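Local coordinates for split-Soret cytochrome c (Desulfovibrio desulfuricans, PDB 1H21), which carries two c-type hemes and an iron-sulfur cluster, probably [2Fe-2S], per subunit of a homodimer and may take part in sulfate reduction, at residues G47-I52 against A92-S97; F113-V118 against S198-Q203; P122-G127 against L174-A179; Q203-S208 against M227-C232. All blocks are in the same frame, centred on the assembly; numbering follows the deposited sequence.

Interaction 1 of 4, residues G47-I52 against A92-S97; sequences GAFYSI and AAATFS
T95 sits between F49 and I52, and its branched side chain makes the tight half of this helix-helix contact. T95 CG2 approaches the F49 ring obliquely, 3.5 Å from F49 CD1, while I52 CG2 comes within 3.6 Å of T95 CB, the two side chains crossing at about a right angle. F49 has its CG anti to the backbone N (chi1 -173°), and the ring beyond it slides past T95 in the opposite direction; A94 CB lies near the plane of that ring, at its edge, 4.4 Å from F49 CE1. T95 OG1 donates to A92 O at 2.7 Å in the carbonyl plane, so the buried hydroxyl is satisfied within its own helix even though it lies against I52. Toward A48 the contact slackens: A48 CB stays 4.2 Å from A92 N, and no hydrogen bond joins the two segments. The looser side does not open to solvent. A92 and I52 rest on helix 165-192, and M71 of the second subunit packs on F49 and A94. The axes of 47-52 and 92-97 approach to 8.6 Å at 41°, the alanines A48, A92 and A94 packing beside F49, I52 and T95 in the core of an all-helical domain.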
loop_
_atom_site.group_PDB
_atom_site.type_symbol
_atom_site.label_atom_id
_atom_site.label_comp_id
_atom_site.label_asym_id
_atom_site.label_seq_id
_atom_site.Cartn_x
_atom_site.Cartn_y
_atom_site.Cartn_z
ATOM N N GLY A 47 11.028 9.240 1.140
ATOM C CA GLY A 47 12.034 9.650 0.175
ATOM C C GLY A 47 11.520 9.781 -1.255
ATOM O O GLY A 47 11.753 10.798 -1.903
ATOM N N ALA A 48 10.817 8.767 -1.747
ATOM C CA ALA A 48 10.296 8.798 -3.100
ATOM C C ALA A 48 9.240 9.879 -3.265
ATOM O O ALA A 48 9.298 10.673 -4.204
ATOM C CB ALA A 48 9.722 7.449 -3.478
ATOM N N PHE A 49 8.271 9.925 -2.359
ATOM C CA PHE A 49 7.215 10.928 -2.471
ATOM C C PHE A 49 7.826 12.321 -2.496
ATOM O O PHE A 49 7.588 13.115 -3.403
ATOM C CB PHE A 49 6.220 10.840 -1.314
ATOM C CG PHE A 49 5.041 11.731 -1.497
ATOM C CD1 PHE A 49 3.953 11.310 -2.251
ATOM C CD2 PHE A 49 5.046 13.024 -0.976
ATOM C CE1 PHE A 49 2.866 12.169 -2.502
ATOM C CE2 PHE A 49 3.973 13.896 -1.210
ATOM C CZ PHE A 49 2.875 13.465 -1.980
ATOM N N TYR A 50 8.644 12.606 -1.501
ATOM C CA TYR A 50 9.277 13.904 -1.447
ATOM C C TYR A 50 10.099 14.241 -2.694
ATOM O O TYR A 50 9.985 15.343 -3.219
ATOM C CB TYR A 50 10.147 14.041 -0.209
ATOM C CG TYR A 50 10.623 15.457 -0.005
ATOM C CD1 TYR A 50 9.939 16.315 0.848
ATOM C CD2 TYR A 50 11.758 15.945 -0.662
ATOM C CE1 TYR A 50 10.369 17.623 1.050
ATOM C CE2 TYR A 50 12.195 17.258 -0.468
ATOM C CZ TYR A 50 11.490 18.084 0.394
ATOM O OH TYR A 50 11.911 19.364 0.645
ATOM N N SER A 51 10.875 13.293 -3.208
ATOM C CA SER A 51 11.683 13.594 -4.377
ATOM C C SER A 51 10.836 14.094 -5.553
ATOM O O SER A 51 11.353 14.696 -6.490
ATOM C CB SER A 51 12.546 12.393 -4.786
ATOM O OG SER A 51 11.797 11.385 -5.415
ATOM N N ILE A 52 9.528 13.895 -5.482
ATOM C CA ILE A 52 8.655 14.323 -6.562
ATOM C C ILE A 52 7.874 15.580 -6.209
ATOM O O ILE A 52 8.046 16.629 -6.831
ATOM C CB ILE A 52 7.718 13.172 -6.988
ATOM C CG1 ILE A 52 8.531 12.131 -7.768
ATOM C CG2 ILE A 52 6.524 13.700 -7.761
ATOM C CD1 ILE A 52 7.740 10.967 -8.293
ATOM N N ALA A 92 5.784 6.915 -4.953
ATOM C CA ALA A 92 5.906 7.416 -6.315
ATOM C C ALA A 92 4.579 7.407 -7.050
ATOM O O ALA A 92 4.205 8.403 -7.655
ATOM C CB ALA A 92 6.952 6.613 -7.092
ATOM N N ALA A 93 3.834 6.313 -6.967
ATOM C CA ALA A 93 2.568 6.250 -7.676
ATOM C C ALA A 93 1.514 7.197 -7.114
ATOM O O ALA A 93 0.628 7.639 -7.829
ATOM C CB ALA A 93 2.047 4.835 -7.676
ATOM N N ALA A 94 1.615 7.503 -5.825
ATOM C CA ALA A 94 0.634 8.357 -5.169
ATOM C C ALA A 94 0.652 9.748 -5.728
ATOM O O ALA A 94 -0.398 10.404 -5.800
ATOM C CB ALA A 94 0.877 8.404 -3.673
ATOM N N THR A 95 1.849 10.201 -6.104
ATOM C CA THR A 95 2.027 11.540 -6.664
ATOM C C THR A 95 1.213 11.712 -7.951
ATOM O O THR A 95 0.648 12.779 -8.197
ATOM C CB THR A 95 3.526 11.878 -6.951
ATOM O OG1 THR A 95 4.012 11.078 -8.030
ATOM C CG2 THR A 95 4.382 11.610 -5.755
ATOM N N PHE A 96 1.081 10.639 -8.721
ATOM C CA PHE A 96 0.341 10.706 -9.974
ATOM C C PHE A 96 -1.102 11.121 -9.731
ATOM O O PHE A 96 -1.728 11.777 -10.592
ATOM C CB PHE A 96 0.333 9.358 -10.703
ATOM C CG PHE A 96 1.683 8.786 -10.953
ATOM C CD1 PHE A 96 2.843 9.540 -10.725
ATOM C CD2 PHE A 96 1.799 7.479 -11.430
ATOM C CE1 PHE A 96 4.091 9.016 -10.972
ATOM C CE2 PHE A 96 3.049 6.934 -11.685
ATOM C CZ PHE A 96 4.201 7.704 -11.455
ATOM N N SER A 97 -1.630 10.752 -8.567
ATOM C CA SER A 97 -3.009 11.073 -8.267
ATOM C C SER A 97 -3.247 12.506 -7.839
ATOM O O SER A 97 -4.395 12.916 -7.637
ATOM C CB SER A 97 -3.623 10.059 -7.319
ATOM O OG SER A 97 -3.814 8.825 -8.018
#

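Interaction 2 of 4, residues F113-V118 against S198-Q203; sequences FRWYEV and STFPMQ
R114 reaches across to the loop 198-203 and ends against its backbone. Its chain is extended from CG to NE, and R114 NH1 donates to F200 O over 2.9 Å, nearly straight at 159°, with the acceptor in the guanidinium plane at its edge; M202 CA lies over the centre of one face, 3.6 Å above it. A second polar link is made by Q203, which bends at chi2 (100°), turning CD out of the line of the chain. Q203 NE2 donates to E117 OE1 at 3.0 Å, meeting it on the syn side, though out of the carboxylate plane. To one side of these links the F200 ring lies against W115 and V118. W115 CA sits over one face in a CH-pi contact, 3.8 Å from the F200 centroid, F200 CZ meets the W115 ring at its edge, and V118 CG2 touches F200 CE2 at 3.6 Å.

In the next shell, S198 OG also donates to F200 O, so two donors hold that carbonyl. E117 OE2 probably takes the backbone N of D228, Q203 NE2 also reaches I226 O, and W82 of the second subunit packs on R114, E117 and Q203. The arrangement fastens an irregular linker to the last turns of helix 102-118, with Q203 at the N-cap position of helix 204-213, which itself carries the CxxCH residues C209, C212 and H213 of one heme.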
loop_
_atom_site.group_PDB
_atom_site.type_symbol
_atom_site.label_atom_id
_atom_site.label_comp_id
_atom_site.label_asym_id
_atom_site.label_seq_id
_atom_site.Cartn_x
_atom_site.Cartn_y
_atom_site.Cartn_z
ATOM N N PHE A 113 5.068 -0.360 -11.966
ATOM C CA PHE A 113 4.997 -1.661 -11.293
ATOM C C PHE A 113 5.561 -2.857 -12.094
ATOM O O PHE A 113 6.300 -3.664 -11.534
ATOM C CB PHE A 113 3.566 -1.945 -10.814
ATOM C CG PHE A 113 3.143 -1.135 -9.608
ATOM C CD1 PHE A 113 3.858 -0.001 -9.214
ATOM C CD2 PHE A 113 2.024 -1.498 -8.877
ATOM C CE1 PHE A 113 3.464 0.756 -8.112
ATOM C CE2 PHE A 113 1.621 -0.747 -7.772
ATOM C CZ PHE A 113 2.345 0.383 -7.394
ATOM N N ARG A 114 5.217 -2.984 -13.380
ATOM C CA ARG A 114 5.731 -4.080 -14.225
ATOM C C ARG A 114 7.250 -3.950 -14.376
ATOM O O ARG A 114 7.983 -4.943 -14.376
ATOM C CB ARG A 114 5.069 -4.053 -15.596
ATOM C CG ARG A 114 3.621 -4.454 -15.562
ATOM C CD ARG A 114 2.918 -4.272 -16.882
ATOM N NE ARG A 114 1.477 -4.476 -16.727
ATOM C CZ ARG A 114 0.543 -4.107 -17.605
ATOM N NH1 ARG A 114 0.868 -3.497 -18.743
ATOM N NH2 ARG A 114 -0.729 -4.379 -17.345
ATOM N N TRP A 115 7.721 -2.709 -14.445
ATOM C CA TRP A 115 9.136 -2.442 -14.578
ATOM C C TRP A 115 9.839 -2.983 -13.349
ATOM O O TRP A 115 10.842 -3.701 -13.462
ATOM C CB TRP A 115 9.364 -0.933 -14.719
ATOM C CG TRP A 115 10.777 -0.484 -14.437
ATOM C CD1 TRP A 115 11.848 -0.537 -15.289
ATOM C CD2 TRP A 115 11.272 0.057 -13.202
ATOM N NE1 TRP A 115 12.981 -0.066 -14.653
ATOM C CE2 TRP A 115 12.652 0.302 -13.372
ATOM C CE3 TRP A 115 10.680 0.350 -11.968
ATOM C CZ2 TRP A 115 13.448 0.825 -12.357
ATOM C CZ3 TRP A 115 11.471 0.868 -10.961
ATOM C CH2 TRP A 115 12.844 1.101 -11.160
ATOM N N TYR A 116 9.289 -2.648 -12.179
ATOM C CA TYR A 116 9.848 -3.081 -10.902
ATOM C C TYR A 116 9.955 -4.600 -10.785
ATOM O O TYR A 116 10.997 -5.115 -10.366
ATOM C CB TYR A 116 9.051 -2.524 -9.716
ATOM C CG TYR A 116 9.681 -2.845 -8.384
ATOM C CD1 TYR A 116 10.653 -2.017 -7.833
ATOM C CD2 TYR A 116 9.330 -3.999 -7.688
ATOM C CE1 TYR A 116 11.264 -2.332 -6.625
ATOM C CE2 TYR A 116 9.927 -4.321 -6.483
ATOM C CZ TYR A 116 10.895 -3.487 -5.957
ATOM O OH TYR A 116 11.514 -3.810 -4.765
ATOM N N GLU A 117 8.900 -5.313 -11.166
ATOM C CA GLU A 117 8.919 -6.772 -11.086
ATOM C C GLU A 117 10.057 -7.440 -11.886
ATOM O O GLU A 117 10.663 -8.409 -11.416
ATOM C CB GLU A 117 7.599 -7.355 -11.581
ATOM C CG GLU A 117 6.335 -6.997 -10.800
ATOM C CD GLU A 117 5.104 -7.697 -11.383
ATOM O OE1 GLU A 117 5.103 -8.014 -12.598
ATOM O OE2 GLU A 117 4.144 -7.966 -10.630
ATOM N N VAL A 118 10.343 -6.932 -13.086
ATOM C CA VAL A 118 11.356 -7.545 -13.940
ATOM C C VAL A 118 12.776 -7.001 -13.941
ATOM O O VAL A 118 13.710 -7.746 -14.239
ATOM C CB VAL A 118 10.887 -7.627 -15.405
ATOM C CG1 VAL A 118 9.635 -8.453 -15.491
ATOM C CG2 VAL A 118 10.648 -6.231 -15.981
ATOM N N SER A 198 1.704 2.532 -21.623
ATOM C CA SER A 198 2.742 1.847 -20.882
ATOM C C SER A 198 3.680 1.137 -21.873
ATOM O O SER A 198 3.234 0.540 -22.857
ATOM C CB SER A 198 2.106 0.820 -19.931
ATOM O OG SER A 198 3.102 0.063 -19.247
ATOM N N THR A 199 4.979 1.193 -21.609
ATOM C CA THR A 199 5.962 0.542 -22.471
ATOM C C THR A 199 6.179 -0.917 -22.046
ATOM O O THR A 199 6.907 -1.663 -22.703
ATOM C CB THR A 199 7.292 1.279 -22.424
ATOM O OG1 THR A 199 7.779 1.255 -21.082
ATOM C CG2 THR A 199 7.111 2.712 -22.848
ATOM N N PHE A 200 5.623 -1.299 -20.900
ATOM C CA PHE A 200 5.734 -2.667 -20.424
ATOM C C PHE A 200 4.406 -3.381 -20.627
ATOM O O PHE A 200 3.395 -3.049 -19.997
ATOM C CB PHE A 200 6.104 -2.704 -18.958
ATOM C CG PHE A 200 7.562 -2.554 -18.700
ATOM C CD1 PHE A 200 8.158 -1.311 -18.733
ATOM C CD2 PHE A 200 8.334 -3.657 -18.363
ATOM C CE1 PHE A 200 9.504 -1.159 -18.425
ATOM C CE2 PHE A 200 9.682 -3.515 -18.054
ATOM C CZ PHE A 200 10.265 -2.259 -18.084
ATOM N N PRO A 201 4.389 -4.374 -21.517
ATOM C CA PRO A 201 3.173 -5.139 -21.809
ATOM C C PRO A 201 2.657 -5.905 -20.582
ATOM O O PRO A 201 3.354 -6.019 -19.558
ATOM C CB PRO A 201 3.640 -6.085 -22.916
ATOM C CG PRO A 201 5.109 -6.296 -22.588
ATOM C CD PRO A 201 5.560 -4.920 -22.235
ATOM N N MET A 202 1.428 -6.401 -20.665
ATOM C CA MET A 202 0.885 -7.162 -19.550
ATOM C C MET A 202 1.748 -8.415 -19.322
ATOM O O MET A 202 2.358 -8.944 -20.272
ATOM C CB MET A 202 -0.574 -7.555 -19.826
ATOM C CG MET A 202 -1.190 -8.445 -18.760
ATOM S SD MET A 202 -2.958 -8.558 -18.846
ATOM C CE MET A 202 -3.387 -6.993 -18.035
ATOM N N GLN A 203 1.804 -8.866 -18.064
ATOM C CA GLN A 203 2.569 -10.050 -17.704
ATOM C C GLN A 203 1.943 -11.290 -18.339
ATOM O O GLN A 203 0.724 -11.375 -18.504
ATOM C CB GLN A 203 2.644 -10.232 -16.178
ATOM C CG GLN A 203 3.214 -9.066 -15.409
ATOM C CD GLN A 203 2.124 -8.231 -14.783
ATOM O OE1 GLN A 203 1.143 -7.902 -15.419
ATOM N NE2 GLN A 203 2.293 -7.873 -13.543
#

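Interaction 3 of 4, residues P122-G127 against L174-A179; sequences PIFNPG and LTADAA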
loop_
_atom_site.group_PDB
_atom_site.type_symbol
_atom_site.label_atom_id
_atom_site.label_comp_id
_atom_site.label_asym_id
_atom_site.label_seq_id
_atom_site.Cartn_x
_atom_site.Cartn_y
_atom_site.Cartn_z
ATOM N N PRO A 122 19.208 -3.131 -7.080
ATOM C CA PRO A 122 19.252 -1.706 -7.411
ATOM C C PRO A 122 20.227 -1.405 -8.551
ATOM O O PRO A 122 21.073 -2.225 -8.914
ATOM C CB PRO A 122 19.759 -1.091 -6.116
ATOM C CG PRO A 122 20.739 -2.118 -5.659
ATOM C CD PRO A 122 19.925 -3.382 -5.816
ATOM N N ILE A 123 20.085 -0.216 -9.102
ATOM C CA ILE A 123 20.926 0.270 -10.179
ATOM C C ILE A 123 21.677 1.486 -9.614
ATOM O O ILE A 123 22.890 1.625 -9.797
ATOM C CB ILE A 123 20.048 0.668 -11.387
ATOM C CG1 ILE A 123 19.465 -0.594 -12.029
ATOM C CG2 ILE A 123 20.828 1.496 -12.380
ATOM C CD1 ILE A 123 18.452 -0.329 -13.165
ATOM N N PHE A 124 20.958 2.319 -8.864
ATOM C CA PHE A 124 21.503 3.528 -8.246
ATOM C C PHE A 124 22.632 3.212 -7.276
ATOM O O PHE A 124 22.605 2.193 -6.568
ATOM C CB PHE A 124 20.385 4.295 -7.509
ATOM C CG PHE A 124 20.851 5.543 -6.779
ATOM C CD1 PHE A 124 20.857 6.778 -7.412
ATOM C CD2 PHE A 124 21.225 5.484 -5.437
ATOM C CE1 PHE A 124 21.227 7.940 -6.713
ATOM C CE2 PHE A 124 21.594 6.633 -4.730
ATOM C CZ PHE A 124 21.596 7.864 -5.365
ATOM N N ASN A 125 23.617 4.100 -7.243
ATOM C CA ASN A 125 24.774 3.972 -6.354
ATOM C C ASN A 125 25.072 5.397 -5.857
ATOM O O ASN A 125 25.293 6.305 -6.663
ATOM C CB ASN A 125 25.971 3.412 -7.137
ATOM C CG ASN A 125 27.065 2.884 -6.229
ATOM O OD1 ASN A 125 27.328 3.436 -5.143
ATOM N ND2 ASN A 125 27.695 1.791 -6.652
ATOM N N PRO A 126 25.065 5.615 -4.527
ATOM C CA PRO A 126 25.323 6.965 -3.993
ATOM C C PRO A 126 26.803 7.307 -3.923
ATOM O O PRO A 126 27.184 8.463 -3.629
ATOM C CB PRO A 126 24.724 6.887 -2.591
ATOM C CG PRO A 126 25.148 5.476 -2.173
ATOM C CD PRO A 126 24.884 4.635 -3.435
ATOM N N GLY A 127 27.640 6.308 -4.218
ATOM C CA GLY A 127 29.069 6.496 -4.143
ATOM C C GLY A 127 29.413 6.566 -2.670
ATOM O O GLY A 127 29.028 5.687 -1.896
ATOM N N LEU A 174 16.914 1.403 -3.726
ATOM C CA LEU A 174 15.719 1.055 -4.482
ATOM C C LEU A 174 14.781 2.245 -4.491
ATOM O O LEU A 174 14.124 2.519 -5.497
ATOM C CB LEU A 174 15.009 -0.147 -3.877
ATOM C CG LEU A 174 15.677 -1.519 -4.015
ATOM C CD1 LEU A 174 14.744 -2.568 -3.415
ATOM C CD2 LEU A 174 15.960 -1.832 -5.469
ATOM N N THR A 175 14.736 2.970 -3.381
ATOM C CA THR A 175 13.893 4.163 -3.308
ATOM C C THR A 175 14.261 5.129 -4.456
ATOM O O THR A 175 13.387 5.686 -5.125
ATOM C CB THR A 175 14.050 4.873 -1.952
ATOM O OG1 THR A 175 13.607 4.000 -0.910
ATOM C CG2 THR A 175 13.212 6.105 -1.911
ATOM N N ALA A 176 15.565 5.232 -4.722
ATOM C CA ALA A 176 16.129 6.091 -5.760
ATOM C C ALA A 176 15.774 5.599 -7.139
ATOM O O ALA A 176 15.310 6.373 -7.963
ATOM C CB ALA A 176 17.610 6.153 -5.609
ATOM N N ASP A 177 15.963 4.310 -7.384
ATOM C CA ASP A 177 15.623 3.738 -8.678
ATOM C C ASP A 177 14.145 3.943 -9.009
ATOM O O ASP A 177 13.788 4.180 -10.164
ATOM C CB ASP A 177 15.896 2.231 -8.698
ATOM C CG ASP A 177 17.369 1.881 -8.577
ATOM O OD1 ASP A 177 18.231 2.551 -9.191
ATOM O OD2 ASP A 177 17.675 0.883 -7.894
ATOM N N ALA A 178 13.284 3.788 -8.002
ATOM C CA ALA A 178 11.841 3.942 -8.193
ATOM C C ALA A 178 11.488 5.406 -8.420
ATOM O O ALA A 178 10.596 5.726 -9.215
ATOM C CB ALA A 178 11.106 3.405 -7.001
ATOM N N ALA A 179 12.193 6.283 -7.705
ATOM C CA ALA A 179 12.017 7.726 -7.827
ATOM C C ALA A 179 12.418 8.123 -9.253
ATOM O O ALA A 179 11.677 8.824 -9.948
ATOM C CB ALA A 179 12.904 8.441 -6.824
#
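P122, preceded by a cis peptide bond, lies in the loop between helices 102-118 and 147-158. In this all-helical domain the loop is tied to helix 165-192 by D177, whose carboxylate accepts successive backbone N-H groups. P122 CA lies 3.8 Å from L174 CD2, and D177 OD2 is also close to that CA. At I123 the backbone N donates to D177 OD2 at 2.9 Å, on the syn side but 27° out of the carboxylate plane, with a weak second bond to OD1. F124 N follows, giving its hydrogen to the syn lone pair of D177 OD1 at 2.8 Å. Both carboxylate oxygens are therefore engaged by the loop, an arrangement that would be expected to stabilise the charged form. One face of the F124 ring takes the methyl of A176, whose CB stands 3.7 Å from the F124 centroid in a CH-pi contact, and Y34 of helix 26-38 also meets this ring. The chain then leaves 174-179; P126 leans on E169 and R173, earlier in the same helix, and G127 N donates back to N125 OD1 at 3.0 Å, closing an Asx turn.

Interaction 4 of 4, residues Q203-S208 against M227-C232; sequences QASVSS and MDCTPC. With HEC (heme c), chain F.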
loop_
_atom_site.group_PDB
_atom_site.type_symbol
_atom_site.label_atom_id
_atom_site.label_comp_id
_atom_site.label_asym_id
_atom_site.label_seq_id
_atom_site.Cartn_x
_atom_site.Cartn_y
_atom_site.Cartn_z
ATOM N N GLN A 203 1.804 -8.866 -18.064
ATOM C CA GLN A 203 2.569 -10.050 -17.704
ATOM C C GLN A 203 1.943 -11.290 -18.339
ATOM O O GLN A 203 0.724 -11.375 -18.504
ATOM C CB GLN A 203 2.644 -10.232 -16.178
ATOM C CG GLN A 203 3.214 -9.066 -15.409
ATOM C CD GLN A 203 2.124 -8.231 -14.783
ATOM O OE1 GLN A 203 1.143 -7.902 -15.419
ATOM N NE2 GLN A 203 2.293 -7.873 -13.543
ATOM N N ALA A 204 2.787 -12.262 -18.656
ATOM C CA ALA A 204 2.351 -13.501 -19.282
ATOM C C ALA A 204 1.306 -14.231 -18.474
ATOM O O ALA A 204 0.221 -14.531 -18.970
ATOM C CB ALA A 204 3.545 -14.409 -19.510
ATOM N N SER A 205 1.643 -14.528 -17.224
ATOM C CA SER A 205 0.728 -15.246 -16.340
ATOM C C SER A 205 -0.585 -14.484 -16.150
ATOM O O SER A 205 -1.665 -15.075 -16.257
ATOM C CB SER A 205 1.398 -15.522 -14.995
ATOM O OG SER A 205 1.662 -14.311 -14.328
ATOM N N VAL A 206 -0.491 -13.170 -15.932
ATOM C CA VAL A 206 -1.678 -12.341 -15.741
ATOM C C VAL A 206 -2.633 -12.470 -16.919
ATOM O O VAL A 206 -3.840 -12.664 -16.735
ATOM C CB VAL A 206 -1.309 -10.873 -15.532
ATOM C CG1 VAL A 206 -2.558 -10.062 -15.258
ATOM C CG2 VAL A 206 -0.329 -10.739 -14.387
ATOM N N SER A 207 -2.087 -12.395 -18.125
ATOM C CA SER A 207 -2.903 -12.517 -19.315
ATOM C C SER A 207 -3.528 -13.890 -19.473
ATOM O O SER A 207 -4.733 -13.981 -19.688
ATOM C CB SER A 207 -2.103 -12.167 -20.564
ATOM O OG SER A 207 -1.560 -10.864 -20.455
ATOM N N SER A 208 -2.748 -14.962 -19.325
ATOM C CA SER A 208 -3.301 -16.312 -19.509
ATOM C C SER A 208 -4.240 -16.775 -18.401
ATOM O O SER A 208 -5.301 -17.325 -18.669
ATOM C CB SER A 208 -2.194 -17.351 -19.782
ATOM O OG SER A 208 -1.267 -17.447 -18.721
ATOM N N MET A 227 -0.903 -8.486 -10.107
ATOM C CA MET A 227 0.467 -8.764 -9.727
ATOM C C MET A 227 0.792 -10.042 -10.506
ATOM O O MET A 227 -0.122 -10.817 -10.834
ATOM C CB MET A 227 0.553 -9.090 -8.242
ATOM C CG MET A 227 0.584 -7.909 -7.337
ATOM S SD MET A 227 0.754 -8.470 -5.680
ATOM C CE MET A 227 -1.002 -9.056 -5.420
ATOM N N ASP A 228 2.062 -10.261 -10.827
ATOM C CA ASP A 228 2.411 -11.476 -11.537
ATOM C C ASP A 228 2.046 -12.659 -10.650
ATOM O O ASP A 228 2.393 -12.692 -9.458
ATOM C CB ASP A 228 3.883 -11.514 -11.892
ATOM C CG ASP A 228 4.203 -12.686 -12.757
ATOM O OD1 ASP A 228 3.514 -12.862 -13.775
ATOM O OD2 ASP A 228 5.081 -13.483 -12.402
ATOM N N CYS A 229 1.324 -13.616 -11.218
ATOM C CA CYS A 229 0.856 -14.773 -10.466
ATOM C C CYS A 229 1.894 -15.835 -10.122
ATOM O O CYS A 229 1.710 -16.592 -9.172
ATOM C CB CYS A 229 -0.276 -15.422 -11.227
ATOM S SG CYS A 229 -1.287 -14.226 -12.080
ATOM N N THR A 230 3.014 -15.837 -10.835
ATOM C CA THR A 230 4.056 -16.833 -10.675
ATOM C C THR A 230 4.598 -17.165 -9.270
ATOM O O THR A 230 4.628 -18.338 -8.858
ATOM C CB THR A 230 5.255 -16.491 -11.623
ATOM O OG1 THR A 230 4.787 -16.418 -12.980
ATOM C CG2 THR A 230 6.371 -17.552 -11.520
ATOM N N PRO A 231 4.988 -16.143 -8.495
ATOM C CA PRO A 231 5.537 -16.416 -7.155
ATOM C C PRO A 231 4.702 -17.252 -6.199
ATOM O O PRO A 231 5.213 -18.147 -5.509
ATOM C CB PRO A 231 5.766 -15.015 -6.589
ATOM C CG PRO A 231 5.992 -14.176 -7.831
ATOM C CD PRO A 231 4.939 -14.696 -8.769
ATOM N N CYS A 232 3.407 -16.973 -6.192
ATOM C CA CYS A 232 2.486 -17.617 -5.281
ATOM C C CYS A 232 1.728 -18.819 -5.796
ATOM O O CYS A 232 1.331 -19.670 -5.007
ATOM C CB CYS A 232 1.491 -16.569 -4.800
ATOM S SG CYS A 232 2.273 -15.109 -4.069
HETATM FE FE HEC F . -3.875 -15.434 -6.143
HETATM C CHA HEC F . -6.310 -16.688 -4.118
HETATM C CHB HEC F . -5.631 -16.251 -8.869
HETATM C CHC HEC F . -1.801 -13.619 -7.928
HETATM C CHD HEC F . -1.685 -15.444 -3.514
HETATM N NA HEC F . -5.630 -16.198 -6.433
HETATM C C1A HEC F . -6.569 -16.587 -5.492
HETATM C C2A HEC F . -7.813 -17.031 -6.140
HETATM C C3A HEC F . -7.579 -16.929 -7.458
HETATM C C4A HEC F . -6.234 -16.453 -7.631
HETATM C CMA HEC F . -8.562 -17.325 -8.556
HETATM C CAA HEC F . -9.110 -17.629 -5.540
HETATM C CBA HEC F . -9.166 -19.137 -5.217
HETATM C CGA HEC F . -8.536 -19.502 -3.888
HETATM O O1A HEC F . -7.710 -20.438 -3.874
HETATM O O2A HEC F . -8.873 -18.861 -2.870
HETATM N NB HEC F . -3.750 -15.034 -8.009
HETATM C C1B HEC F . -4.464 -15.566 -9.037
HETATM C C2B HEC F . -4.078 -15.048 -10.287
HETATM C C3B HEC F . -3.089 -14.114 -10.055
HETATM C C4B HEC F . -2.891 -14.160 -8.596
HETATM C CMB HEC F . -4.765 -15.463 -11.572
HETATM C CAB HEC F . -2.375 -13.300 -10.964
HETATM C CBB HEC F . -2.873 -12.073 -11.523
HETATM N NC HEC F . -2.143 -14.632 -5.808
HETATM C C1C HEC F . -1.403 -13.884 -6.664
HETATM C C2C HEC F . -0.157 -13.508 -6.060
HETATM C C3C HEC F . -0.133 -14.052 -4.797
HETATM C C4C HEC F . -1.351 -14.740 -4.660
HETATM C CMC HEC F . 0.949 -12.651 -6.703
HETATM C CAC HEC F . 0.838 -13.975 -3.810
HETATM C CBC HEC F . 1.188 -12.713 -3.166
HETATM N ND HEC F . -3.958 -15.968 -4.238
HETATM C C1D HEC F . -2.913 -16.042 -3.312
HETATM C C2D HEC F . -3.352 -16.688 -2.054
HETATM C C3D HEC F . -4.694 -16.910 -2.181
HETATM C C4D HEC F . -5.073 -16.463 -3.538
HETATM C CMD HEC F . -2.501 -17.079 -0.874
HETATM C CAD HEC F . -5.653 -17.459 -1.115
HETATM C CBD HEC F . -5.972 -18.948 -1.251
HETATM C CGD HEC F . -6.953 -19.413 -0.205
HETATM O O1D HEC F . -8.155 -19.273 -0.457
HETATM O O2D HEC F . -6.544 -19.864 0.888
#
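S205, on the first turn of helix 204-213, meets D228 and C229 in a polar contact between that helix and the loop bearing the CxxCH heme-binding motif. S205 OG serves two partners: it donates to D228 OD1 and accepts from C229 N at 3.2 Å. The modelled distance from S205 OG to D228 OD1, 2.4 Å, is very short, so its exact value is doubtful. With CG anti to the backbone N (chi1 -173°), D228 brings that carbon to 3.4 Å from S205 OG. D228 OD2 receives a weak bond from T230 OG1 and has the like-charged D143 carboxylate close by. Alongside, V206 CG2 packs 3.6 Å from M227 O. F243 of the second subunit lies against S205 and T230. C229 SG is bonded to heme CAB and C232 SG to heme CAC, each at 1.8 Å, and H233 just beyond supplies an axial ligand to the iron. Because the N-H held by S205 belongs to a cysteine carrying a thioether, the helix is coupled through one hydroxyl to the covalent anchor of the heme.

Read together, the four contacts run from the helical core to the hemes. Interactions 1 and 3 touch where S51 OG lies 3.4 Å from A179 CB, so helix 165-192, which bears one side of interaction 3, also packs on interaction 1; each lies near cysteines inferred to bind the iron-sulfur cluster. Interaction 3 is nested in the loop that interaction 2 closes, and W115 CH2 meets D177 O at 3.4 Å. Interaction 2 shares Q203 with interaction 4, and their centres are about 11 Å apart. Interaction 4 carries both thioethers of one heme, with its centre about 26 Å from those of interactions 1 and 3. Interactions 1, 2 and 4 also touch the second subunit.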